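Local structure of VP24 (White spot syndrome virus, 5HLJ) at residues 126-132 against 147-153; 30-34 against 78-84; 12-16 against 100-104. The protein is a major envelope protein of the virus, whose beta-rich domain is probably tethered to the membrane by a transmembrane helix. All coordinates share one frame; numbering follows the deposited sequence.

Contact 1 of 3, residues 126-132 against 147-153; sequences NKFVLYF and FGATFDE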
loop_
_atom_site.group_PDB
_atom_site.type_symbol
_atom_site.label_atom_id
_atom_site.label_comp_id
_atom_site.label_asym_id
_atom_site.label_seq_id
_atom_site.Cartn_x
_atom_site.Cartn_y
_atom_site.Cartn_z
ATOM N N ASN A 126 -10.852 -14.563 -1.791
ATOM C CA ASN A 126 -9.732 -15.493 -1.723
ATOM C C ASN A 126 -8.507 -14.782 -1.131
ATOM O O ASN A 126 -7.913 -13.928 -1.799
ATOM C CB ASN A 126 -9.453 -16.018 -3.134
ATOM C CG ASN A 126 -8.485 -17.176 -3.157
ATOM O OD1 ASN A 126 -8.042 -17.677 -2.116
ATOM N ND2 ASN A 126 -8.155 -17.617 -4.363
ATOM N N LYS A 127 -8.145 -15.092 0.118
ATOM C CA LYS A 127 -7.043 -14.378 0.782
ATOM C C LYS A 127 -5.696 -14.791 0.200
ATOM O O LYS A 127 -5.552 -15.903 -0.309
ATOM C CB LYS A 127 -7.049 -14.612 2.293
ATOM C CG LYS A 127 -8.196 -13.929 3.025
ATOM C CD LYS A 127 -8.052 -14.088 4.536
ATOM C CE LYS A 127 -8.370 -15.516 5.021
ATOM N NZ LYS A 127 -9.837 -15.815 4.933
ATOM N N PHE A 128 -4.715 -13.890 0.271
ATOM C CA PHE A 128 -3.404 -14.132 -0.325
ATOM C C PHE A 128 -2.264 -13.425 0.409
ATOM O O PHE A 128 -2.464 -12.444 1.111
ATOM C CB PHE A 128 -3.405 -13.689 -1.800
ATOM C CG PHE A 128 -3.780 -12.243 -2.000
ATOM C CD1 PHE A 128 -2.815 -11.246 -1.967
ATOM C CD2 PHE A 128 -5.103 -11.879 -2.215
ATOM C CE1 PHE A 128 -3.168 -9.914 -2.133
ATOM C CE2 PHE A 128 -5.456 -10.547 -2.393
ATOM C CZ PHE A 128 -4.486 -9.567 -2.351
ATOM N N VAL A 129 -1.058 -13.939 0.237
ATOM C CA VAL A 129 0.133 -13.229 0.664
ATOM C C VAL A 129 0.883 -12.803 -0.598
ATOM O O VAL A 129 1.115 -13.601 -1.508
ATOM C CB VAL A 129 1.027 -14.091 1.581
ATOM C CG1 VAL A 129 2.302 -13.356 1.960
ATOM C CG2 VAL A 129 0.269 -14.473 2.822
ATOM N N LEU A 130 1.205 -11.516 -0.655
ATOM C CA LEU A 130 1.918 -10.909 -1.767
ATOM C C LEU A 130 3.417 -10.923 -1.542
ATOM O O LEU A 130 3.885 -10.460 -0.504
ATOM C CB LEU A 130 1.471 -9.466 -1.941
ATOM C CG LEU A 130 0.637 -9.033 -3.131
ATOM C CD1 LEU A 130 0.486 -7.515 -3.081
ATOM C CD2 LEU A 130 1.339 -9.446 -4.397
ATOM N N TYR A 131 4.171 -11.429 -2.508
ATOM C CA TYR A 131 5.612 -11.288 -2.467
ATOM C C TYR A 131 6.082 -10.210 -3.460
ATOM O O TYR A 131 5.762 -10.265 -4.650
ATOM C CB TYR A 131 6.327 -12.621 -2.769
ATOM C CG TYR A 131 7.807 -12.396 -3.016
ATOM C CD1 TYR A 131 8.670 -12.141 -1.963
ATOM C CD2 TYR A 131 8.324 -12.360 -4.306
ATOM C CE1 TYR A 131 10.014 -11.887 -2.184
ATOM C CE2 TYR A 131 9.663 -12.092 -4.538
ATOM C CZ TYR A 131 10.498 -11.864 -3.471
ATOM O OH TYR A 131 11.824 -11.618 -3.681
ATOM N N PHE A 132 6.848 -9.236 -2.976
ATOM C CA PHE A 132 7.488 -8.286 -3.876
ATOM C C PHE A 132 8.750 -7.665 -3.295
ATOM O O PHE A 132 8.746 -7.138 -2.187
ATOM C CB PHE A 132 6.531 -7.147 -4.276
ATOM C CG PHE A 132 7.147 -6.192 -5.269
ATOM C CD1 PHE A 132 7.384 -6.596 -6.583
ATOM C CD2 PHE A 132 7.552 -4.926 -4.883
ATOM C CE1 PHE A 132 7.968 -5.739 -7.505
ATOM C CE2 PHE A 132 8.137 -4.055 -5.798
ATOM C CZ PHE A 132 8.339 -4.468 -7.119
ATOM N N PHE A 147 6.371 -10.476 -9.260
ATOM C CA PHE A 147 5.828 -10.554 -7.915
ATOM C C PHE A 147 5.122 -11.895 -7.803
ATOM O O PHE A 147 4.716 -12.484 -8.818
ATOM C CB PHE A 147 4.892 -9.369 -7.599
ATOM C CG PHE A 147 3.524 -9.468 -8.229
ATOM C CD1 PHE A 147 2.510 -10.182 -7.613
ATOM C CD2 PHE A 147 3.249 -8.821 -9.420
ATOM C CE1 PHE A 147 1.257 -10.275 -8.188
ATOM C CE2 PHE A 147 1.990 -8.902 -9.997
ATOM C CZ PHE A 147 0.997 -9.639 -9.387
ATOM N N GLY A 148 5.014 -12.402 -6.583
ATOM C CA GLY A 148 4.278 -13.628 -6.359
ATOM C C GLY A 148 3.043 -13.396 -5.519
ATOM O O GLY A 148 2.954 -12.429 -4.752
ATOM N N ALA A 149 2.068 -14.275 -5.678
ATOM C CA ALA A 149 0.915 -14.262 -4.793
ATOM C C ALA A 149 0.564 -15.694 -4.479
ATOM O O ALA A 149 0.480 -16.524 -5.375
ATOM C CB ALA A 149 -0.278 -13.530 -5.427
ATOM N N THR A 150 0.382 -15.984 -3.201
ATOM C CA THR A 150 -0.033 -17.305 -2.790
ATOM C C THR A 150 -1.415 -17.218 -2.161
ATOM O O THR A 150 -1.595 -16.628 -1.093
ATOM C CB THR A 150 0.990 -17.933 -1.819
ATOM O OG1 THR A 150 2.173 -18.265 -2.549
ATOM C CG2 THR A 150 0.439 -19.216 -1.174
ATOM N N PHE A 151 -2.386 -17.816 -2.838
ATOM C CA PHE A 151 -3.782 -17.777 -2.411
ATOM C C PHE A 151 -4.181 -18.941 -1.490
ATOM O O PHE A 151 -3.538 -19.986 -1.485
ATOM C CB PHE A 151 -4.698 -17.763 -3.642
ATOM C CG PHE A 151 -4.519 -16.558 -4.513
ATOM C CD1 PHE A 151 -5.283 -15.417 -4.310
ATOM C CD2 PHE A 151 -3.579 -16.560 -5.540
ATOM C CE1 PHE A 151 -5.110 -14.297 -5.115
ATOM C CE2 PHE A 151 -3.409 -15.451 -6.359
ATOM C CZ PHE A 151 -4.170 -14.314 -6.147
ATOM N N ASP A 152 -5.257 -18.747 -0.724
ATOM C CA ASP A 152 -5.859 -19.817 0.079
ATOM C C ASP A 152 -6.475 -20.883 -0.827
ATOM O O ASP A 152 -6.280 -22.086 -0.611
ATOM C CB ASP A 152 -6.937 -19.259 1.017
ATOM C CG ASP A 152 -6.362 -18.656 2.287
ATOM O OD1 ASP A 152 -5.123 -18.603 2.427
ATOM O OD2 ASP A 152 -7.150 -18.211 3.147
ATOM N N GLU A 153 -7.204 -20.415 -1.844
ATOM C CA GLU A 153 -7.971 -21.255 -2.756
ATOM C C GLU A 153 -7.406 -21.192 -4.179
ATOM O O GLU A 153 -6.864 -20.158 -4.588
ATOM C CB GLU A 153 -9.439 -20.819 -2.782
ATOM C CG GLU A 153 -10.248 -21.014 -1.475
ATOM C CD GLU A 153 -10.020 -22.371 -0.793
ATOM O OE1 GLU A 153 -9.891 -23.399 -1.501
ATOM O OE2 GLU A 153 -9.990 -22.410 0.460
#

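Contact 2 of 3, residues 30-34 against 78-84; sequences RGNHF and DHTLNVN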
loop_
_atom_site.group_PDB
_atom_site.type_symbol
_atom_site.label_atom_id
_atom_site.label_comp_id
_atom_site.label_asym_id
_atom_site.label_seq_id
_atom_site.Cartn_x
_atom_site.Cartn_y
_atom_site.Cartn_z
ATOM N N ARG A 30 -3.049 -22.782 -15.664
ATOM C CA ARG A 30 -2.013 -23.533 -16.365
ATOM C C ARG A 30 -0.743 -22.687 -16.554
ATOM O O ARG A 30 -0.686 -21.797 -17.400
ATOM C CB ARG A 30 -2.533 -24.033 -17.718
ATOM C CG ARG A 30 -1.632 -25.057 -18.389
ATOM C CD ARG A 30 -2.393 -26.344 -18.719
ATOM N NE ARG A 30 -1.513 -27.374 -19.274
ATOM C CZ ARG A 30 -1.885 -28.295 -20.161
ATOM N NH1 ARG A 30 -3.136 -28.326 -20.611
ATOM N NH2 ARG A 30 -1.003 -29.188 -20.599
ATOM N N GLY A 31 0.277 -22.981 -15.759
ATOM C CA GLY A 31 1.519 -22.232 -15.817
ATOM C C GLY A 31 1.755 -21.458 -14.532
ATOM O O GLY A 31 2.865 -20.961 -14.297
ATOM N N ASN A 32 0.705 -21.363 -13.707
ATOM C CA ASN A 32 0.765 -20.666 -12.430
ATOM C C ASN A 32 1.271 -19.231 -12.598
ATOM O O ASN A 32 2.198 -18.802 -11.917
ATOM C CB ASN A 32 1.655 -21.441 -11.454
ATOM C CG ASN A 32 0.991 -22.709 -10.937
ATOM O OD1 ASN A 32 0.852 -23.690 -11.658
ATOM N ND2 ASN A 32 0.597 -22.697 -9.672
ATOM N N HIS A 33 0.660 -18.500 -13.525
ATOM C CA HIS A 33 1.080 -17.141 -13.826
ATOM C C HIS A 33 -0.009 -16.091 -13.622
ATOM O O HIS A 33 -1.197 -16.405 -13.521
ATOM C CB HIS A 33 1.566 -17.042 -15.267
ATOM C CG HIS A 33 2.960 -17.538 -15.475
ATOM N ND1 HIS A 33 3.241 -18.710 -16.136
ATOM C CD2 HIS A 33 4.154 -17.012 -15.113
ATOM C CE1 HIS A 33 4.551 -18.885 -16.180
ATOM N NE2 HIS A 33 5.126 -17.866 -15.570
ATOM N N PHE A 34 0.419 -14.836 -13.569
ATOM C CA PHE A 34 -0.486 -13.721 -13.781
ATOM C C PHE A 34 -0.275 -13.274 -15.202
ATOM O O PHE A 34 0.817 -13.403 -15.726
ATOM C CB PHE A 34 -0.224 -12.568 -12.807
ATOM C CG PHE A 34 -0.879 -12.741 -11.483
ATOM C CD1 PHE A 34 -2.256 -12.629 -11.359
ATOM C CD2 PHE A 34 -0.122 -13.013 -10.355
ATOM C CE1 PHE A 34 -2.866 -12.781 -10.133
ATOM C CE2 PHE A 34 -0.729 -13.173 -9.125
ATOM C CZ PHE A 34 -2.100 -13.061 -9.013
ATOM N N ASP A 78 9.376 -19.942 -17.196
ATOM C CA ASP A 78 9.301 -18.505 -16.920
ATOM C C ASP A 78 8.888 -18.276 -15.453
ATOM O O ASP A 78 7.791 -17.799 -15.175
ATOM C CB ASP A 78 8.319 -17.826 -17.879
ATOM C CG ASP A 78 8.786 -17.859 -19.339
ATOM O OD1 ASP A 78 10.010 -17.924 -19.596
ATOM O OD2 ASP A 78 7.916 -17.802 -20.241
ATOM N N HIS A 79 9.777 -18.643 -14.528
ATOM C CA HIS A 79 9.512 -18.594 -13.090
ATOM C C HIS A 79 10.789 -18.356 -12.301
ATOM O O HIS A 79 11.741 -19.124 -12.439
ATOM C CB HIS A 79 8.899 -19.902 -12.580
ATOM C CG HIS A 79 7.445 -20.069 -12.871
ATOM N ND1 HIS A 79 6.462 -19.483 -12.108
ATOM C CD2 HIS A 79 6.802 -20.799 -13.816
ATOM C CE1 HIS A 79 5.273 -19.825 -12.580
ATOM N NE2 HIS A 79 5.458 -20.626 -13.620
ATOM N N THR A 80 10.810 -17.339 -11.446
ATOM C CA THR A 80 11.910 -17.214 -10.495
ATOM C C THR A 80 11.542 -17.899 -9.186
ATOM O O THR A 80 12.349 -17.958 -8.256
ATOM C CB THR A 80 12.256 -15.762 -10.199
ATOM O OG1 THR A 80 11.094 -15.121 -9.652
ATOM C CG2 THR A 80 12.706 -15.045 -11.467
ATOM N N LEU A 81 10.318 -18.409 -9.130
ATOM C CA LEU A 81 9.724 -18.921 -7.905
ATOM C C LEU A 81 9.290 -20.382 -8.041
ATOM O O LEU A 81 8.746 -20.771 -9.070
ATOM C CB LEU A 81 8.509 -18.071 -7.535
ATOM C CG LEU A 81 8.512 -16.972 -6.470
ATOM C CD1 LEU A 81 9.869 -16.322 -6.244
ATOM C CD2 LEU A 81 7.418 -15.939 -6.803
ATOM N N ASN A 82 9.499 -21.181 -6.997
ATOM C CA ASN A 82 8.965 -22.540 -6.980
ATOM C C ASN A 82 7.474 -22.525 -6.738
ATOM O O ASN A 82 7.033 -22.568 -5.599
ATOM C CB ASN A 82 9.603 -23.410 -5.891
ATOM C CG ASN A 82 11.087 -23.576 -6.059
ATOM O OD1 ASN A 82 11.654 -23.326 -7.136
ATOM N ND2 ASN A 82 11.742 -24.010 -4.983
ATOM N N VAL A 83 6.689 -22.468 -7.792
ATOM C CA VAL A 83 5.265 -22.642 -7.612
ATOM C C VAL A 83 4.912 -24.126 -7.644
ATOM O O VAL A 83 5.536 -24.916 -8.355
ATOM C CB VAL A 83 4.474 -21.889 -8.683
ATOM C CG1 VAL A 83 4.565 -20.366 -8.435
ATOM C CG2 VAL A 83 4.989 -22.261 -10.053
ATOM N N ASN A 84 3.912 -24.497 -6.858
ATOM C CA ASN A 84 3.381 -25.844 -6.898
ATOM C C ASN A 84 2.445 -25.970 -8.093
ATOM O O ASN A 84 1.263 -25.606 -8.028
ATOM C CB ASN A 84 2.675 -26.177 -5.573
ATOM C CG ASN A 84 2.043 -27.560 -5.567
ATOM O OD1 ASN A 84 2.171 -28.325 -6.524
ATOM N ND2 ASN A 84 1.357 -27.889 -4.477
#

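Contact 3 of 3, residues 12-16 against 100-104; sequences DAYPV and NTKRD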
loop_
_atom_site.group_PDB
_atom_site.type_symbol
_atom_site.label_atom_id
_atom_site.label_comp_id
_atom_site.label_asym_id
_atom_site.label_seq_id
_atom_site.Cartn_x
_atom_site.Cartn_y
_atom_site.Cartn_z
ATOM N N ASP A 12 12.035 9.909 -24.239
ATOM C CA ASP A 12 11.891 11.362 -24.157
ATOM C C ASP A 12 11.630 11.802 -22.703
ATOM O O ASP A 12 12.135 12.848 -22.258
ATOM C CB ASP A 12 10.765 11.838 -25.098
ATOM C CG ASP A 12 10.429 13.324 -24.928
ATOM O OD1 ASP A 12 11.201 14.174 -25.442
ATOM O OD2 ASP A 12 9.380 13.638 -24.310
ATOM N N ALA A 13 10.871 10.981 -21.966
ATOM C CA ALA A 13 10.422 11.306 -20.608
ATOM C C ALA A 13 11.557 11.323 -19.571
ATOM O O ALA A 13 12.371 10.385 -19.505
ATOM C CB ALA A 13 9.329 10.319 -20.172
ATOM N N TYR A 14 11.600 12.388 -18.765
ATOM C CA TYR A 14 12.578 12.510 -17.678
ATOM C C TYR A 14 11.876 12.701 -16.319
ATOM O O TYR A 14 11.696 13.835 -15.860
ATOM C CB TYR A 14 13.542 13.677 -17.942
ATOM C CG TYR A 14 14.717 13.718 -16.991
ATOM C CD1 TYR A 14 15.913 13.079 -17.308
ATOM C CD2 TYR A 14 14.629 14.380 -15.768
ATOM C CE1 TYR A 14 16.993 13.107 -16.436
ATOM C CE2 TYR A 14 15.700 14.410 -14.890
ATOM C CZ TYR A 14 16.878 13.776 -15.231
ATOM O OH TYR A 14 17.945 13.800 -14.359
ATOM N N PRO A 15 11.496 11.586 -15.666
ATOM C CA PRO A 15 10.670 11.644 -14.449
ATOM C C PRO A 15 11.396 12.203 -13.233
ATOM O O PRO A 15 12.573 11.902 -13.014
ATOM C CB PRO A 15 10.290 10.185 -14.220
ATOM C CG PRO A 15 11.374 9.385 -14.900
ATOM C CD PRO A 15 11.792 10.201 -16.083
ATOM N N VAL A 16 10.688 12.997 -12.439
ATOM C CA VAL A 16 11.281 13.579 -11.243
ATOM C C VAL A 16 10.400 13.347 -10.006
ATOM O O VAL A 16 10.780 13.699 -8.887
ATOM C CB VAL A 16 11.558 15.096 -11.446
ATOM C CG1 VAL A 16 12.803 15.300 -12.322
ATOM C CG2 VAL A 16 10.346 15.804 -12.048
ATOM N N ASN A 100 12.328 2.772 -21.794
ATOM C CA ASN A 100 12.876 3.654 -22.808
ATOM C C ASN A 100 12.639 5.124 -22.448
ATOM O O ASN A 100 12.337 5.933 -23.314
ATOM C CB ASN A 100 12.270 3.338 -24.181
ATOM C CG ASN A 100 13.150 3.817 -25.336
ATOM O OD1 ASN A 100 14.330 4.147 -25.155
ATOM N ND2 ASN A 100 12.581 3.839 -26.526
ATOM N N THR A 101 12.759 5.445 -21.162
ATOM C CA THR A 101 12.796 6.825 -20.701
ATOM C C THR A 101 14.264 7.231 -20.540
ATOM O O THR A 101 15.169 6.446 -20.824
ATOM C CB THR A 101 12.033 7.027 -19.358
ATOM O OG1 THR A 101 12.788 6.473 -18.272
ATOM C CG2 THR A 101 10.658 6.375 -19.396
ATOM N N LYS A 102 14.504 8.450 -20.085
ATOM C CA LYS A 102 15.872 8.932 -19.938
ATOM C C LYS A 102 16.474 8.618 -18.566
ATOM O O LYS A 102 17.612 8.988 -18.293
ATOM C CB LYS A 102 15.932 10.439 -20.184
ATOM C CG LYS A 102 15.607 10.870 -21.612
ATOM C CD LYS A 102 15.621 12.394 -21.719
ATOM C CE LYS A 102 15.259 12.885 -23.118
ATOM N NZ LYS A 102 15.193 14.382 -23.181
ATOM N N ARG A 103 15.729 7.937 -17.699
ATOM C CA ARG A 103 16.273 7.598 -16.383
ATOM C C ARG A 103 15.905 6.211 -15.899
ATOM O O ARG A 103 14.894 5.645 -16.298
ATOM C CB ARG A 103 15.825 8.608 -15.333
ATOM C CG ARG A 103 16.711 9.818 -15.259
ATOM C CD ARG A 103 16.405 10.674 -14.042
ATOM N NE ARG A 103 16.443 9.958 -12.767
ATOM C CZ ARG A 103 16.503 10.575 -11.588
ATOM N NH1 ARG A 103 16.529 11.898 -11.541
ATOM N NH2 ARG A 103 16.547 9.883 -10.458
ATOM N N ASP A 104 16.759 5.677 -15.037
ATOM C CA ASP A 104 16.427 4.506 -14.246
ATOM C C ASP A 104 15.139 4.741 -13.454
ATOM O O ASP A 104 14.882 5.852 -12.980
ATOM C CB ASP A 104 17.572 4.170 -13.298
ATOM C CG ASP A 104 18.771 3.557 -14.015
ATOM O OD1 ASP A 104 19.793 3.307 -13.340
ATOM O OD2 ASP A 104 18.683 3.282 -15.234
#

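Contact 1 of 3, residues 126-132 against 147-153
Asn126 meets Glu153 through both ends of its carboxamide, closing off an antiparallel strand pair that runs from Phe128-Phe151 to Tyr131-Gly148. With CG anti to the backbone N (chi1 -169°), the side chain reaches across to the other segment. Its CB leads to CG, which lies 3.7 Å from both Glu153 N and Glu153 O. Beyond CG the amide divides: OD1 accepts the Glu153 N-H at 2.9 Å, while ND2 donates to Glu153 O, also at 2.9 Å. The acceptor lies near the amide plane of Asn126, but ND2 stands 42° out of the plane of the Glu153 carbonyl. Asparagine suits this place because a single short side chain supplies both an acceptor and a donor to the backbone of one residue. ND2 also rests against Phe151 CB, 3.5 Å away, so the buried amide is packed as well as bonded.

The strands themselves are joined by two reciprocal backbone pairs, Val129 with Thr150 and Tyr131 with Gly148, the shortest bond being Tyr131 N to Gly148 O at 2.7 Å. On one face, Phe128 and Phe151 lie side by side, their ring planes 56° apart, and Phe128 CB touches Phe151 CD1 at 3.6 Å. Further along, Leu130 CD2 meets Phe147 CD1 at 3.5 Å. Lys127 NZ and Asp152 OD2 of the same chain stay 4.0 Å apart, beyond a salt bridge. Lys127 NZ and Asp152 OD1 instead form salt bridges with neighbouring subunits, to Asp152 of the third and Lys127 of the second respectively.

Strand 128-131 is the outermost strand on this side of the sheet within the chain. Its partner 141-151 pairs on its other side with strand 90-99, while Phe128 and Phe147 pack on Leu112 of strand 105-114.

Contact 2 of 3, residues 30-34 against 78-84
His33 and His79 come together from their two segments and lay their imidazoles over one another in an offset stack, with centroids 4.1 Å apart and planes 23° from parallel. The overlap is made near the rims, where His33 CE1 comes within 3.2 Å of His79 NE2. Each ring also spends an N-H in its own plane on a backbone carbonyl of the opposite segment. His33 NE2 donates to Asp78 O at 2.7 Å in a nearly straight bond (170°), whereas His79 NE2 reaches Gly31 O, also at 2.7 Å, along a more bent path (138°). These two bonds fix the rotation of the rings and hold the stack in place; histidine suits both positions by offering a flat face and a donor at its edge.

The carbonyl of Gly31, itself at a positive phi easy for glycine, is presented just before strand 33-42, where Asn32 and His33 together face Val28 as a G1 beta bulge. Asn32 takes the left-handed conformation there, which asparagine tolerates better than most residues.

On the opposite face of His79 sits Val83 CG2, so its imidazole is sandwiched between a ring and a methyl. The same methyl touches Asn32 CB at 3.7 Å as the two side chains lie antiparallel alongside each other. Beyond CB, Asn32 ND2 makes a weak bond to Asn84 O, but its stronger partner is Glu90 O. His79 ND1 is taken by Glu92 OE1, giving both ring nitrogens of this histidine a partner.

Contact 3 of 3, residues 12-16 against 100-104
This is a loop-to-loop contact at one end of the beta fold: the first modelled residues, leading into strand 19-28, lie beside the loop between strands 90-99 and 105-114. One backbone hydrogen bond joins the two loops, Lys102 N to Ala13 O at 2.9 Å and almost straight.

The principal side-chain meeting is between Tyr14 and Arg103. A trans chi1 (-170°) swings the Tyr14 ring over the arginine chain. Arg103 CD lies over the ring face, 3.8 Å from the centroid and 29° off the normal, a CH-pi contact; its closest ring atom is Tyr14 CZ at 3.4 Å. The guanidinium is turned 70° from the ring and does not stack on it; CG and CD make the closest contacts, and Pro15 O lies over one guanidinium face. At the ring edge, Lys102 CB approaches Tyr14 CD1 at 3.9 Å. The extended Lys102 chain then runs alongside the backbone of Asp12, with CE 3.2 Å from Asp12 O. Thr101 CB also lies against Ala13 O, while Thr101 OG1 is hydrogen-bonded to Asn99 OD1.

Long, flexible residues suit this rather exposed place: the methylenes of Arg103 lie over the ring, and those of Lys102 border it and the Asp12 carbonyl. Lys102 NZ and Asp12 OD1 remain 4.6 Å apart, so the contact combines one backbone bond with CH-pi and aliphatic packing, with no salt bridge between the segments.

How the contacts relate
Contacts 1 and 2 are neighbours, their centres 12 Å apart, and both reach the same mixed beta sheet. Phe34, at the end of segment 30-34, joins them by packing on Phe147, Ala149 and Phe151, while Leu81 touches Gly148. Contact 3 lies on the opposite side of the chain's centre, about 32 Å from contact 1 and 31 Å from contact 2, measured between centres. Along the chain, segments 12-16 and 100-104 bracket both segments of contact 2, and contact 1 follows after them. One end of the fold thus combines strand pairing with loop packing and meets the second subunit through both contacts, whereas contact 3 holds the N-terminal loop at the far end.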